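PDB 6DKU: VP35 from Myotis lucifugus, which probably acts, like the filoviral VP35 proteins it resembles, as an antagonist of interferon responses through the interferon inhibitory domain described here. Local coordinates for residues 37-42 with 72-77; 48-53 with 65-70. The protein carries 1 engineered substitution. All blocks are in the same frame, centred on the assembly; numbering follows the deposited sequence.

Contact 1: 37-42 with 72-77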
loop_
_atom_site.group_PDB
_atom_site.type_symbol
_atom_site.label_atom_id
_atom_site.label_comp_id
_atom_site.label_asym_id
_atom_site.label_seq_id
_atom_site.Cartn_x
_atom_site.Cartn_y
_atom_site.Cartn_z
ATOM N N VAL A 37 6.942 -1.103 3.499
ATOM C CA VAL A 37 7.916 -1.776 2.637
ATOM C C VAL A 37 9.179 -0.944 2.402
ATOM O O VAL A 37 10.184 -1.478 1.899
ATOM C CB VAL A 37 7.228 -2.157 1.308
ATOM C CG1 VAL A 37 7.249 -0.993 0.331
ATOM C CG2 VAL A 37 7.819 -3.432 0.724
ATOM N N SER A 38 9.168 0.336 2.772
ATOM C CA SER A 38 10.340 1.197 2.672
ATOM C C SER A 38 11.434 0.770 3.652
ATOM O O SER A 38 11.167 0.205 4.716
ATOM C CB SER A 38 9.948 2.653 2.939
ATOM O OG SER A 38 9.106 2.766 4.072
ATOM N N ARG A 39 12.681 1.073 3.290
ATOM C CA ARG A 39 13.839 0.620 4.049
ATOM C C ARG A 39 14.351 1.655 5.045
ATOM O O ARG A 39 15.038 1.279 6.006
ATOM C CB ARG A 39 14.972 0.219 3.084
ATOM C CG ARG A 39 14.465 -0.288 1.730
ATOM C CD ARG A 39 15.559 -0.821 0.795
ATOM N NE ARG A 39 16.440 0.203 0.225
ATOM C CZ ARG A 39 16.096 1.065 -0.732
ATOM N NH1 ARG A 39 14.876 1.062 -1.235
ATOM N NH2 ARG A 39 16.972 1.951 -1.176
ATOM N N ASP A 40 14.031 2.928 4.848
ATOM C CA ASP A 40 14.460 4.013 5.728
ATOM C C ASP A 40 13.672 5.263 5.338
ATOM O O ASP A 40 12.755 5.202 4.508
ATOM C CB ASP A 40 15.975 4.227 5.657
ATOM C CG ASP A 40 16.443 4.791 4.315
ATOM O OD1 ASP A 40 15.704 4.709 3.307
ATOM O OD2 ASP A 40 17.575 5.322 4.272
ATOM N N SER A 41 14.042 6.404 5.933
ATOM C CA SER A 41 13.321 7.653 5.695
ATOM C C SER A 41 13.466 8.136 4.256
ATOM O O SER A 41 12.571 8.819 3.738
ATOM C CB SER A 41 13.805 8.726 6.673
ATOM O OG SER A 41 15.014 9.320 6.238
ATOM N N HIS A 42 14.568 7.783 3.593
ATOM C CA HIS A 42 14.787 8.231 2.224
ATOM C C HIS A 42 13.706 7.705 1.283
ATOM O O HIS A 42 13.164 8.455 0.465
ATOM C CB HIS A 42 16.171 7.806 1.751
ATOM C CG HIS A 42 16.468 8.216 0.345
ATOM N ND1 HIS A 42 16.702 9.526 -0.014
ATOM C CD2 HIS A 42 16.545 7.492 -0.798
ATOM C CE1 HIS A 42 16.926 9.590 -1.314
ATOM N NE2 HIS A 42 16.836 8.370 -1.814
ATOM N N CYS A 72 7.702 5.246 -9.075
ATOM C CA CYS A 72 8.857 5.191 -8.187
ATOM C C CYS A 72 9.463 3.797 -8.262
ATOM O O CYS A 72 8.813 2.811 -7.897
ATOM C CB CYS A 72 8.455 5.540 -6.758
ATOM S SG CYS A 72 8.146 7.311 -6.510
ATOM N N GLU A 73 10.715 3.722 -8.722
ATOM C CA GLU A 73 11.271 2.451 -9.174
ATOM C C GLU A 73 11.438 1.446 -8.040
ATOM O O GLU A 73 11.258 0.241 -8.258
ATOM C CB GLU A 73 12.606 2.683 -9.879
ATOM C CG GLU A 73 12.977 1.572 -10.846
ATOM C CD GLU A 73 11.787 1.085 -11.668
ATOM O OE1 GLU A 73 11.082 1.918 -12.284
ATOM O OE2 GLU A 73 11.552 -0.141 -11.688
ATOM N N TYR A 74 11.776 1.903 -6.833
ATOM C CA TYR A 74 11.929 0.963 -5.728
ATOM C C TYR A 74 10.599 0.295 -5.389
ATOM O O TYR A 74 10.463 -0.930 -5.479
ATOM C CB TYR A 74 12.505 1.655 -4.496
ATOM C CG TYR A 74 12.462 0.737 -3.302
ATOM C CD1 TYR A 74 13.214 -0.433 -3.274
ATOM C CD2 TYR A 74 11.613 0.995 -2.239
ATOM C CE1 TYR A 74 13.159 -1.295 -2.189
ATOM C CE2 TYR A 74 11.546 0.144 -1.157
ATOM C CZ TYR A 74 12.318 -1.000 -1.133
ATOM O OH TYR A 74 12.238 -1.843 -0.043
ATOM N N PHE A 75 9.597 1.094 -4.997
ATOM C CA PHE A 75 8.292 0.537 -4.647
ATOM C C PHE A 75 7.686 -0.245 -5.798
ATOM O O PHE A 75 6.948 -1.210 -5.570
ATOM C CB PHE A 75 7.340 1.649 -4.215
ATOM C CG PHE A 75 7.810 2.390 -3.010
ATOM C CD1 PHE A 75 7.632 1.858 -1.745
ATOM C CD2 PHE A 75 8.463 3.606 -3.143
ATOM C CE1 PHE A 75 8.073 2.535 -0.637
ATOM C CE2 PHE A 75 8.911 4.289 -2.041
ATOM C CZ PHE A 75 8.714 3.756 -0.782
ATOM N N ARG A 76 7.985 0.152 -7.034
ATOM C CA ARG A 76 7.473 -0.568 -8.193
ATOM C C ARG A 76 7.866 -2.042 -8.141
ATOM O O ARG A 76 7.024 -2.925 -8.324
ATOM C CB ARG A 76 7.984 0.101 -9.468
ATOM C CG ARG A 76 7.453 -0.465 -10.772
ATOM C CD ARG A 76 8.313 0.024 -11.933
ATOM N NE ARG A 76 8.133 -0.781 -13.136
ATOM C CZ ARG A 76 8.590 -2.022 -13.286
ATOM N NH1 ARG A 76 9.252 -2.617 -12.302
ATOM N NH2 ARG A 76 8.381 -2.676 -14.423
ATOM N N ASN A 77 9.138 -2.326 -7.851
ATOM C CA ASN A 77 9.666 -3.686 -7.851
ATOM C C ASN A 77 9.614 -4.357 -6.485
ATOM O O ASN A 77 10.400 -5.272 -6.226
ATOM C CB ASN A 77 11.111 -3.688 -8.347
ATOM C CG ASN A 77 11.210 -3.395 -9.808
ATOM O OD1 ASN A 77 10.319 -3.757 -10.574
ATOM N ND2 ASN A 77 12.292 -2.741 -10.217
#
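Val37 meets both aromatic residues of 72-77, one through its side chain and the other through its backbone. Its CG1 lies at the edge of the Phe75 ring, 3.5 Å from Phe75 CD1, as the two side chains pass alongside each other, running opposite ways. A small branched residue suits this place, since a single methyl can fit against the ring's rim. Val37 O meanwhile accepts a hydrogen bond of 2.9 Å from Tyr74 OH and lies near the plane of that ring, so the phenol can bind a main-chain carbonyl while keeping its faces for other packing. In Tyr74, CG anti to the backbone N (chi1 171°) starts the ring out toward 37-39. The same ring packs on its neighbour in sequence, with Tyr74 CD2 3.9 Å above the centre of the Phe75 ring.

Ser38 sets CB at the edge of the Phe75 ring, 4.0 Å from Phe75 CE1, while its CA passes the edge of the Tyr74 ring; OG bonds back to Ala35 O. Arg39 then lays its chain across the tyrosine, CG close to the hydroxyl and NH1 over one ring face. This is a cation-pi contact, with Arg39 CZ 4.2 Å from the centroid of the Tyr74 ring and 16° off its normal. Guanidinium and ring are not stacked flat, their planes being 65° apart. A salt bridge from NH1 to Asp43 pairs the same charge, and this second partner on helix 41-56 probably helps hold the arginine over the ring.

The arrangement ties the turn between helices 26-37 and 41-56 to the short helix 73-76, at the surface of the helical part of a VP35 interferon inhibitory domain.

Contact 2: 48-53 with 65-70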
loop_
_atom_site.group_PDB
_atom_site.type_symbol
_atom_site.label_atom_id
_atom_site.label_comp_id
_atom_site.label_asym_id
_atom_site.label_seq_id
_atom_site.Cartn_x
_atom_site.Cartn_y
_atom_site.Cartn_z
ATOM N N MET A 48 6.827 10.355 -0.885
ATOM C CA MET A 48 6.089 11.562 -0.534
ATOM C C MET A 48 6.308 12.663 -1.563
ATOM O O MET A 48 5.362 13.351 -1.967
ATOM C CB MET A 48 6.511 12.037 0.849
ATOM C CG MET A 48 5.957 13.389 1.223
ATOM S SD MET A 48 4.331 13.229 1.971
ATOM C CE MET A 48 4.708 12.179 3.374
ATOM N N ASP A 49 7.556 12.856 -1.988
ATOM C CA ASP A 49 7.838 13.849 -3.016
ATOM C C ASP A 49 7.074 13.539 -4.297
ATOM O O ASP A 49 6.528 14.446 -4.937
ATOM C CB ASP A 49 9.343 13.910 -3.282
ATOM C CG ASP A 49 10.112 14.588 -2.157
ATOM O OD1 ASP A 49 9.488 15.343 -1.374
ATOM O OD2 ASP A 49 11.344 14.365 -2.063
ATOM N N HIS A 50 7.009 12.259 -4.677
ATOM C CA HIS A 50 6.264 11.877 -5.873
ATOM C C HIS A 50 4.769 12.133 -5.701
ATOM O O HIS A 50 4.110 12.652 -6.611
ATOM C CB HIS A 50 6.531 10.408 -6.200
ATOM C CG HIS A 50 5.749 9.895 -7.370
ATOM N ND1 HIS A 50 6.227 9.937 -8.663
ATOM C CD2 HIS A 50 4.519 9.332 -7.442
ATOM C CE1 HIS A 50 5.328 9.417 -9.479
ATOM N NE2 HIS A 50 4.281 9.045 -8.765
ATOM N N PHE A 51 4.222 11.763 -4.541
ATOM C CA PHE A 51 2.820 12.025 -4.230
ATOM C C PHE A 51 2.493 13.508 -4.369
ATOM O O PHE A 51 1.528 13.888 -5.047
ATOM C CB PHE A 51 2.528 11.533 -2.813
ATOM C CG PHE A 51 1.128 11.796 -2.340
ATOM C CD1 PHE A 51 0.082 10.983 -2.747
ATOM C CD2 PHE A 51 0.864 12.829 -1.455
ATOM C CE1 PHE A 51 -1.202 11.207 -2.304
ATOM C CE2 PHE A 51 -0.419 13.060 -1.003
ATOM C CZ PHE A 51 -1.454 12.250 -1.428
ATOM N N ASN A 52 3.297 14.366 -3.737
ATOM C CA ASN A 52 3.056 15.797 -3.832
ATOM C C ASN A 52 3.249 16.309 -5.254
ATOM O O ASN A 52 2.572 17.258 -5.664
ATOM C CB ASN A 52 3.966 16.538 -2.861
ATOM C CG ASN A 52 3.642 16.224 -1.419
ATOM O OD1 ASN A 52 2.480 16.059 -1.057
ATOM N ND2 ASN A 52 4.669 16.145 -0.586
ATOM N N ARG A 53 4.167 15.706 -6.014
ATOM C CA ARG A 53 4.307 16.062 -7.423
ATOM C C ARG A 53 3.011 15.785 -8.170
ATOM O O ARG A 53 2.515 16.635 -8.920
ATOM C CB ARG A 53 5.464 15.281 -8.054
ATOM C CG ARG A 53 6.808 15.993 -8.039
ATOM C CD ARG A 53 7.849 15.236 -8.875
ATOM N NE ARG A 53 8.142 13.900 -8.344
ATOM C CZ ARG A 53 9.141 13.621 -7.509
ATOM N NH1 ARG A 53 9.959 14.586 -7.098
ATOM N NH2 ARG A 53 9.322 12.374 -7.081
ATOM N N ILE A 65 -1.396 7.934 -5.230
ATOM C CA ILE A 65 -0.994 6.750 -4.471
ATOM C C ILE A 65 -0.661 5.597 -5.411
ATOM O O ILE A 65 0.392 4.962 -5.286
ATOM C CB ILE A 65 -2.094 6.362 -3.469
ATOM C CG1 ILE A 65 -2.155 7.374 -2.330
ATOM C CG2 ILE A 65 -1.872 4.962 -2.938
ATOM C CD1 ILE A 65 -3.476 7.327 -1.583
ATOM N N ILE A 66 -1.547 5.314 -6.376
ATOM C CA ILE A 66 -1.233 4.263 -7.349
ATOM C C ILE A 66 0.020 4.621 -8.150
ATOM O O ILE A 66 0.827 3.748 -8.522
ATOM C CB ILE A 66 -2.457 4.022 -8.260
ATOM C CG1 ILE A 66 -3.549 3.251 -7.504
ATOM C CG2 ILE A 66 -2.059 3.278 -9.521
ATOM C CD1 ILE A 66 -4.840 3.061 -8.288
ATOM N N SER A 67 0.219 5.915 -8.391
ATOM C CA SER A 67 1.321 6.386 -9.213
ATOM C C SER A 67 2.656 6.124 -8.543
ATOM O O SER A 67 3.664 5.962 -9.238
ATOM C CB SER A 67 1.148 7.879 -9.507
ATOM O OG SER A 67 2.314 8.445 -10.084
ATOM N N ILE A 68 2.692 6.081 -7.206
ATOM C CA ILE A 68 3.935 5.701 -6.534
ATOM C C ILE A 68 4.298 4.263 -6.874
ATOM O O ILE A 68 5.453 3.956 -7.185
ATOM C CB ILE A 68 3.844 5.911 -5.010
ATOM C CG1 ILE A 68 3.279 7.289 -4.625
ATOM C CG2 ILE A 68 5.194 5.672 -4.349
ATOM C CD1 ILE A 68 2.861 7.315 -3.137
ATOM N N THR A 69 3.315 3.360 -6.806
ATOM C CA THR A 69 3.580 1.969 -7.175
ATOM C C THR A 69 3.988 1.839 -8.640
ATOM O O THR A 69 4.670 0.875 -9.018
ATOM C CB THR A 69 2.357 1.093 -6.902
ATOM O OG1 THR A 69 1.313 1.479 -7.794
ATOM C CG2 THR A 69 1.891 1.279 -5.473
ATOM N N GLN A 70 3.591 2.791 -9.480
ATOM C CA GLN A 70 3.930 2.645 -10.894
ATOM C C GLN A 70 5.244 3.319 -11.291
ATOM O O GLN A 70 6.018 2.747 -12.064
ATOM C CB GLN A 70 2.787 3.182 -11.758
ATOM C CG GLN A 70 1.549 2.303 -11.709
ATOM C CD GLN A 70 1.894 0.835 -11.796
ATOM O OE1 GLN A 70 2.384 0.363 -12.820
ATOM N NE2 GLN A 70 1.654 0.106 -10.714
#
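Helix segments 48-53 and 65-70 are steeply inclined, 128° between their N-to-C directions and so nearer antiparallel than parallel, with axes 9.0 Å apart at closest; the CA atoms come nearest at Phe51/Ile65 and His50/Ile68. The histidine supplies the polar link. Its CG is anti to the backbone N (chi1 177°), and the imidazole crosses the gap with NE2 directed at Ser67 OG, which lies at the ring's edge, near its plane. NE2 donates a hydrogen bond to that oxygen; its modelled length of 2.4 Å is doubtful at this resolution. Ser67 OG also bonds to Glu54, one turn further along the histidine's helix, which places it between two side chains of helix 41-56. The nearby carboxylate may thereby draw some positive charge toward the imidazole. Serine places a hydroxyl one carbon from its backbone, where the imidazole can reach it, and histidine combines an N-H with carbon atoms that can pack: His50 CD2 lies 3.7 Å from Ile68 CG1.

The pair belongs to the helical bundle of the interferon inhibitory domain, and beside the polar link the contact is apolar, as expected of a bundle interior. Phe51 and Ile65 extend alongside each other in a common direction, with Phe51 CE1 3.9 Å from Ile65 CG1. Nearer the phenylalanine's backbone, its CB meets the tip of Ile68, CD1, at 4.2 Å. Branched isoleucines offer methyls and methylenes in several directions: while CG1 of Ile65 serves the phenylalanine, its side chain also touches Leu30 and Val31 of helix 26-37. The Phe51 ring continues the packing to helix 9-18 through Leu16, and it makes an edge-to-face contact with Tyr19.

Overall arrangement
Both contacts involve helix 41-56: contact 1 is made by the turn leading into it, contact 2 by its middle. Their centres lie 11 Å apart. Along the chain the order is 37-42, 48-53, 65-70, 72-77, so the helix pair of contact 2 falls between the two halves of contact 1. Helices 61-71 and 73-76 follow one another, and the contacts touch directly where Cys72 SG packs on His50 CB and Phe75 on Ile68. A buried helix interface, apolar but for its His50-Ser67 link, thus passes into a more exposed cluster of aromatic and charged side chains, both in the helical part of the domain, with the strands of the mixed sheet coming later in sequence.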